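Local coordinates for acetyl-CoA hydrolase/transferase family protein (Porphyromonas gingivalis, PDB 2NVV), which probably hydrolyses acetyl-CoA or exchanges CoA between acetate and another acid, as a zinc-binding member of the acetyl-CoA hydrolase/transferase family, at residues K446-P450 / D451-L455; S485-M488 / R489-R492. One frame throughout, in Å; residues are numbered along the deposited sequence.

Interaction 1: residues K446-P450 / D451-L455; sequences KCVHP and DYRPL
R453 reaches back along the chain to V448, its side chain spanning the turn that joins helix 436-446 to helix 453-459. Bent at chi2 (-133°) and again at chi3, the arginine folds beside P450 instead of extending outward, the two side chains lying alongside and pointing the same way. One face of the guanidinium takes P450 CG, 3.9 Å from R453 NH1 and displaced toward the rim. The edge is used for the polar contact: R453 NH1 donates to V448 O at 3.0 Å, almost straight and nearly along the C=O axis, with the oxygen in the guanidinium plane. A backbone carbonyl on the loop is thereby tied to a side chain from the first turn of the next helix.

With CG anti to the backbone N (chi1 -179°), the H449 ring swings forward to the start of D451, and H449 ND1 accepts the backbone N-H of D451 at 2.9 Å, in the plane of the ring. The in-plane bond, with W426 meeting the ring at about a right angle, restrains its rotation. The D451 carboxylate, salt-bridged through OD1 to R489 NH2, lies alongside, its plane turned 43° from the imidazole. V448 CG1 makes apolar packing with Y452 CB at 3.8 Å, their side chains crossing nearly perpendicularly; Y452 OH is hydrogen-bonded to G400 O.

The backbone completes the link: Y452 N donates to H449 O at 2.7 Å, and R453 N to P450 O at 3.3 Å. These bonds close two overlapping type I beta turns, H449-Y452 and P450-R453, which run into helix 453-459 at its N-cap, Y452, within the C-terminal domain of the family.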
ATOM      1  N   LYS A 446     -23.206  10.293  -7.189  1.00  6.88           N
ATOM      2  CA  LYS A 446     -23.656   9.338  -6.180  1.00  6.39           C
ATOM      3  C   LYS A 446     -23.343   9.616  -4.716  1.00  6.39           C
ATOM      4  O   LYS A 446     -24.149   9.294  -3.847  1.00  6.39           O
ATOM      5  CB  LYS A 446     -23.117   7.946  -6.523  1.00  6.43           C
ATOM      6  CG  LYS A 446     -23.421   7.451  -7.938  1.00  6.66           C
ATOM      7  CD  LYS A 446     -24.914   7.531  -8.285  1.00  6.39           C
ATOM      8  CE  LYS A 446     -25.370   6.285  -9.068  1.00  6.39           C
ATOM      9  NZ  LYS A 446     -24.552   5.979 -10.269  1.00  6.39           N
ATOM     10  N   CYS A 447     -22.186  10.210  -4.438  1.00  6.50           N
ATOM     11  CA  CYS A 447     -21.771  10.460  -3.058  1.00  6.39           C
ATOM     12  C   CYS A 447     -21.799  11.892  -2.541  1.00  6.39           C
ATOM     13  O   CYS A 447     -22.150  12.139  -1.388  1.00  6.39           O
ATOM     14  CB  CYS A 447     -20.368   9.888  -2.854  1.00  6.83           C
ATOM     15  SG  CYS A 447     -20.230   8.117  -3.250  1.00  6.39           S
ATOM     16  N   VAL A 448     -21.393  12.829  -3.385  1.00  7.07           N
ATOM     17  CA  VAL A 448     -21.360  14.242  -3.040  1.00  6.39           C
ATOM     18  C   VAL A 448     -22.748  14.793  -2.679  1.00  6.42           C
ATOM     19  O   VAL A 448     -23.767  14.399  -3.258  1.00  6.39           O
ATOM     20  CB  VAL A 448     -20.781  15.058  -4.217  1.00  6.39           C
ATOM     21  CG1 VAL A 448     -20.729  16.539  -3.874  1.00  6.39           C
ATOM     22  CG2 VAL A 448     -19.394  14.556  -4.547  1.00  6.39           C
ATOM     23  N   HIS A 449     -22.780  15.710  -1.721  1.00  7.16           N
ATOM     24  CA  HIS A 449     -24.026  16.328  -1.293  1.00  6.49           C
ATOM     25  C   HIS A 449     -24.475  17.315  -2.373  1.00  6.81           C
ATOM     26  O   HIS A 449     -23.663  18.080  -2.901  1.00  6.39           O
ATOM     27  CB  HIS A 449     -23.806  17.050   0.044  1.00  6.39           C
ATOM     28  CG  HIS A 449     -25.035  17.701   0.594  1.00  6.39           C
ATOM     29  ND1 HIS A 449     -25.708  18.701  -0.071  1.00  6.39           N
ATOM     30  CD2 HIS A 449     -25.702  17.509   1.757  1.00  6.39           C
ATOM     31  CE1 HIS A 449     -26.734  19.100   0.660  1.00  6.39           C
ATOM     32  NE2 HIS A 449     -26.752  18.392   1.774  1.00  6.39           N
ATOM     33  N   PRO A 450     -25.779  17.310  -2.716  1.00  7.48           N
ATOM     34  CA  PRO A 450     -26.337  18.203  -3.742  1.00  6.39           C
ATOM     35  C   PRO A 450     -25.769  19.620  -3.747  1.00  6.39           C
ATOM     36  O   PRO A 450     -25.502  20.173  -4.818  1.00  6.39           O
ATOM     37  CB  PRO A 450     -27.827  18.161  -3.446  1.00  6.39           C
ATOM     38  CG  PRO A 450     -28.011  16.709  -3.075  1.00  6.39           C
ATOM     39  CD  PRO A 450     -26.843  16.475  -2.126  1.00  6.39           C
ATOM     40  N   ASP A 451     -25.585  20.197  -2.561  1.00  6.39           N
ATOM     41  CA  ASP A 451     -25.049  21.546  -2.411  1.00  6.39           C
ATOM     42  C   ASP A 451     -23.658  21.747  -3.000  1.00  7.03           C
ATOM     43  O   ASP A 451     -23.241  22.883  -3.202  1.00  7.12           O
ATOM     44  CB  ASP A 451     -24.984  21.928  -0.935  1.00  7.30           C
ATOM     45  CG  ASP A 451     -26.307  22.395  -0.393  1.00  6.52           C
ATOM     46  OD1 ASP A 451     -26.397  22.631   0.834  1.00  7.39           O
ATOM     47  OD2 ASP A 451     -27.252  22.541  -1.194  1.00  8.22           O
ATOM     48  N   TYR A 452     -22.936  20.661  -3.266  1.00  6.73           N
ATOM     49  CA  TYR A 452     -21.581  20.777  -3.808  1.00  6.39           C
ATOM     50  C   TYR A 452     -21.392  20.098  -5.158  1.00  6.39           C
ATOM     51  O   TYR A 452     -20.334  20.208  -5.770  1.00  7.35           O
ATOM     52  CB  TYR A 452     -20.556  20.198  -2.809  1.00  6.39           C
ATOM     53  CG  TYR A 452     -20.472  20.956  -1.501  1.00  6.39           C
ATOM     54  CD1 TYR A 452     -21.238  20.582  -0.396  1.00  6.39           C
ATOM     55  CD2 TYR A 452     -19.652  22.081  -1.387  1.00  6.44           C
ATOM     56  CE1 TYR A 452     -21.187  21.314   0.790  1.00  6.41           C
ATOM     57  CE2 TYR A 452     -19.594  22.815  -0.215  1.00  6.39           C
ATOM     58  CZ  TYR A 452     -20.358  22.433   0.866  1.00  6.39           C
ATOM     59  OH  TYR A 452     -20.281  23.179   2.016  1.00  6.39           O
ATOM     60  N   ARG A 453     -22.415  19.403  -5.640  1.00  6.39           N
ATOM     61  CA  ARG A 453     -22.275  18.708  -6.903  1.00  6.39           C
ATOM     62  C   ARG A 453     -22.021  19.636  -8.098  1.00  6.39           C
ATOM     63  O   ARG A 453     -21.118  19.386  -8.894  1.00  6.39           O
ATOM     64  CB  ARG A 453     -23.502  17.811  -7.137  1.00  6.39           C
ATOM     65  CG  ARG A 453     -23.964  17.141  -5.854  1.00  6.39           C
ATOM     66  CD  ARG A 453     -24.232  15.645  -5.985  1.00  7.14           C
ATOM     67  NE  ARG A 453     -25.540  15.353  -6.557  1.00  6.39           N
ATOM     68  CZ  ARG A 453     -26.416  14.481  -6.051  1.00  6.39           C
ATOM     69  NH1 ARG A 453     -26.146  13.793  -4.944  1.00  6.39           N
ATOM     70  NH2 ARG A 453     -27.578  14.303  -6.660  1.00  7.07           N
ATOM     71  N   PRO A 454     -22.796  20.718  -8.242  1.00  7.07           N
ATOM     72  CA  PRO A 454     -22.542  21.591  -9.393  1.00  7.21           C
ATOM     73  C   PRO A 454     -21.179  22.286  -9.401  1.00  6.95           C
ATOM     74  O   PRO A 454     -20.570  22.510 -10.457  1.00  6.39           O
ATOM     75  CB  PRO A 454     -23.722  22.570  -9.353  1.00  6.39           C
ATOM     76  CG  PRO A 454     -24.136  22.568  -7.933  1.00  6.39           C
ATOM     77  CD  PRO A 454     -24.011  21.133  -7.521  1.00  6.80           C
ATOM     78  N   LEU A 455     -20.696  22.606  -8.210  1.00  6.39           N
ATOM     79  CA  LEU A 455     -19.415  23.276  -8.052  1.00  6.39           C
ATOM     80  C   LEU A 455     -18.265  22.338  -8.430  1.00  6.39           C
ATOM     81  O   LEU A 455     -17.293  22.751  -9.065  1.00  7.13           O
ATOM     82  CB  LEU A 455     -19.280  23.742  -6.609  1.00  7.22           C
ATOM     83  CG  LEU A 455     -18.455  24.988  -6.282  1.00  6.61           C
ATOM     84  CD1 LEU A 455     -18.689  26.098  -7.300  1.00  8.25           C
ATOM     85  CD2 LEU A 455     -18.841  25.444  -4.877  1.00  7.27           C
TER

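Interaction 2: residues S485-M488 / R489-R492; sequences SGDM and RNVR
D487 crosses the R489 side chain, its carboxylate and the guanidinium only 21° from coplanar. R489 NH1 meets D487 OD2 on its syn side at 2.9 Å, a salt bridge whose hydrogen bond is bent (134° at the hydrogen), with the oxygen tilted from the guanidinium plane. D487 CG stands anti to the backbone N (chi1 -169°), which carries the carboxylate forward over the start of the following turn. D487 OD1 accepts the R489 backbone N-H at 2.8 Å, though its place is less sure.

The carboxylate sits at the beginning of a short 3-10 turn that follows helix 477-484, after G486 has left helical geometry with a positive phi. Within the turn N490 N donates to D487 O at 3.2 Å, and V491 N to M488 O, also at 3.2 Å, both of them i to i+3 bonds of the kind that defines 3-10 winding.

The N490 amide turns back beside S485 and D487, placing N490 ND2 3.3 Å from S485 CB and 3.4 Å from D487 CB. The serine hydroxyl itself is hydrogen-bonded to E481, one turn earlier in the helix. The extended chain of the selenomethionine M488 packs on F478 and L482 of that helix, and its side chain also touches Y452.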
ATOM      1  N   SER A 485     -14.452  32.173   4.757  1.00 13.75           N
ATOM      2  CA  SER A 485     -15.876  32.389   5.057  1.00 12.88           C
ATOM      3  C   SER A 485     -16.485  31.466   6.088  1.00 12.20           C
ATOM      4  O   SER A 485     -17.446  31.837   6.753  1.00 11.79           O
ATOM      5  CB  SER A 485     -16.718  32.256   3.786  1.00 13.58           C
ATOM      6  OG  SER A 485     -16.366  33.233   2.830  1.00 15.49           O
ATOM      7  N   GLY A 486     -15.953  30.255   6.195  1.00 11.95           N
ATOM      8  CA  GLY A 486     -16.498  29.297   7.138  1.00 10.52           C
ATOM      9  C   GLY A 486     -17.541  28.436   6.447  1.00 11.12           C
ATOM     10  O   GLY A 486     -18.149  27.556   7.064  1.00 10.90           O
ATOM     11  N   ASP A 487     -17.750  28.699   5.160  1.00 11.75           N
ATOM     12  CA  ASP A 487     -18.721  27.959   4.364  1.00 11.43           C
ATOM     13  C   ASP A 487     -18.159  27.707   2.963  1.00 10.90           C
ATOM     14  O   ASP A 487     -17.999  28.638   2.175  1.00 11.29           O
ATOM     15  CB  ASP A 487     -20.028  28.745   4.253  1.00 11.25           C
ATOM     16  CG  ASP A 487     -21.163  27.910   3.675  1.00 12.39           C
ATOM     17  OD1 ASP A 487     -20.906  27.101   2.764  1.00 12.34           O
ATOM     18  OD2 ASP A 487     -22.312  28.071   4.128  1.00 14.15           O
HETATM   19  N   MSE A 488     -17.875  26.447   2.650  1.00 10.59           N
HETATM   20  CA  MSE A 488     -17.310  26.107   1.355  1.00 10.53           C
HETATM   21  C   MSE A 488     -18.228  26.393   0.174  1.00  8.35           C
HETATM   22  O   MSE A 488     -17.769  26.482  -0.961  1.00  8.85           O
HETATM   23  CB  MSE A 488     -16.902  24.629   1.336  1.00 12.68           C
HETATM   24  CG  MSE A 488     -15.907  24.231   2.419  1.00 15.75           C
HETATM   25 SE   MSE A 488     -15.273  22.422   2.181  1.00 20.76          SE
HETATM   26  CE  MSE A 488     -13.638  22.516   3.242  1.00 16.72           C
ATOM     27  N   ARG A 489     -19.524  26.533   0.428  1.00  8.03           N
ATOM     28  CA  ARG A 489     -20.474  26.794  -0.660  1.00  8.45           C
ATOM     29  C   ARG A 489     -20.268  28.167  -1.269  1.00  7.87           C
ATOM     30  O   ARG A 489     -20.808  28.456  -2.332  1.00  7.78           O
ATOM     31  CB  ARG A 489     -21.914  26.696  -0.166  1.00  8.09           C
ATOM     32  CG  ARG A 489     -22.370  25.301   0.251  1.00  9.02           C
ATOM     33  CD  ARG A 489     -22.736  25.328   1.711  1.00  9.02           C
ATOM     34  NE  ARG A 489     -24.101  24.908   1.957  1.00  7.97           N
ATOM     35  CZ  ARG A 489     -24.771  25.177   3.073  1.00  9.48           C
ATOM     36  NH1 ARG A 489     -24.193  25.883   4.040  1.00  6.45           N
ATOM     37  NH2 ARG A 489     -26.004  24.704   3.235  1.00 11.04           N
ATOM     38  N   ASN A 490     -19.509  29.017  -0.577  1.00  8.62           N
ATOM     39  CA  ASN A 490     -19.218  30.366  -1.055  1.00  8.15           C
ATOM     40  C   ASN A 490     -18.158  30.405  -2.149  1.00  8.48           C
ATOM     41  O   ASN A 490     -17.776  31.484  -2.617  1.00  9.59           O
ATOM     42  CB  ASN A 490     -18.764  31.249   0.100  1.00  7.54           C
ATOM     43  CG  ASN A 490     -19.872  31.547   1.047  1.00  6.93           C
ATOM     44  OD1 ASN A 490     -20.994  31.837   0.621  1.00  9.66           O
ATOM     45  ND2 ASN A 490     -19.584  31.487   2.343  1.00  6.39           N
ATOM     46  N   VAL A 491     -17.688  29.234  -2.558  1.00  6.75           N
ATOM     47  CA  VAL A 491     -16.667  29.179  -3.576  1.00  7.17           C
ATOM     48  C   VAL A 491     -17.242  29.491  -4.946  1.00  9.38           C
ATOM     49  O   VAL A 491     -18.367  29.114  -5.268  1.00  9.76           O
ATOM     50  CB  VAL A 491     -15.985  27.781  -3.615  1.00  6.39           C
ATOM     51  CG1 VAL A 491     -15.126  27.646  -4.861  1.00  6.39           C
ATOM     52  CG2 VAL A 491     -15.128  27.580  -2.376  1.00  6.39           C
ATOM     53  N   ARG A 492     -16.448  30.202  -5.735  1.00 10.11           N
ATOM     54  CA  ARG A 492     -16.768  30.574  -7.107  1.00 11.07           C
ATOM     55  C   ARG A 492     -15.398  30.517  -7.778  1.00 11.96           C
ATOM     56  O   ARG A 492     -14.500  31.296  -7.453  1.00 11.25           O
ATOM     57  CB  ARG A 492     -17.354  31.985  -7.163  1.00 11.66           C
ATOM     58  CG  ARG A 492     -18.814  32.053  -6.730  1.00 14.43           C
ATOM     59  CD  ARG A 492     -19.285  33.495  -6.604  1.00 17.10           C
ATOM     60  NE  ARG A 492     -18.950  34.299  -7.780  1.00 18.05           N
ATOM     61  CZ  ARG A 492     -19.084  35.625  -7.842  1.00 17.92           C
ATOM     62  NH1 ARG A 492     -18.751  36.279  -8.954  1.00 18.19           N
ATOM     63  NH2 ARG A 492     -19.543  36.294  -6.787  1.00 18.06           N
TER

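Overall arrangement
Interaction 1 precedes interaction 2 along the chain, and their centres lie about 14 Å apart on the same side of the molecule, far from its centre and away from the annotated sites. The first is the turn between helices 436-446 and 453-459; the second is the turn that follows helix 477-484, close to the C-terminus. They meet directly: besides the ionic tie between them, Y452 OH lies 3.3 Å from R489 CD, and L455 CD1 approaches V491 O at 3.7 Å. The loop after helix 477-484 thus packs against the turn before helix 453-459, two local turns, each with its own short-range bonds, meeting through their side chains.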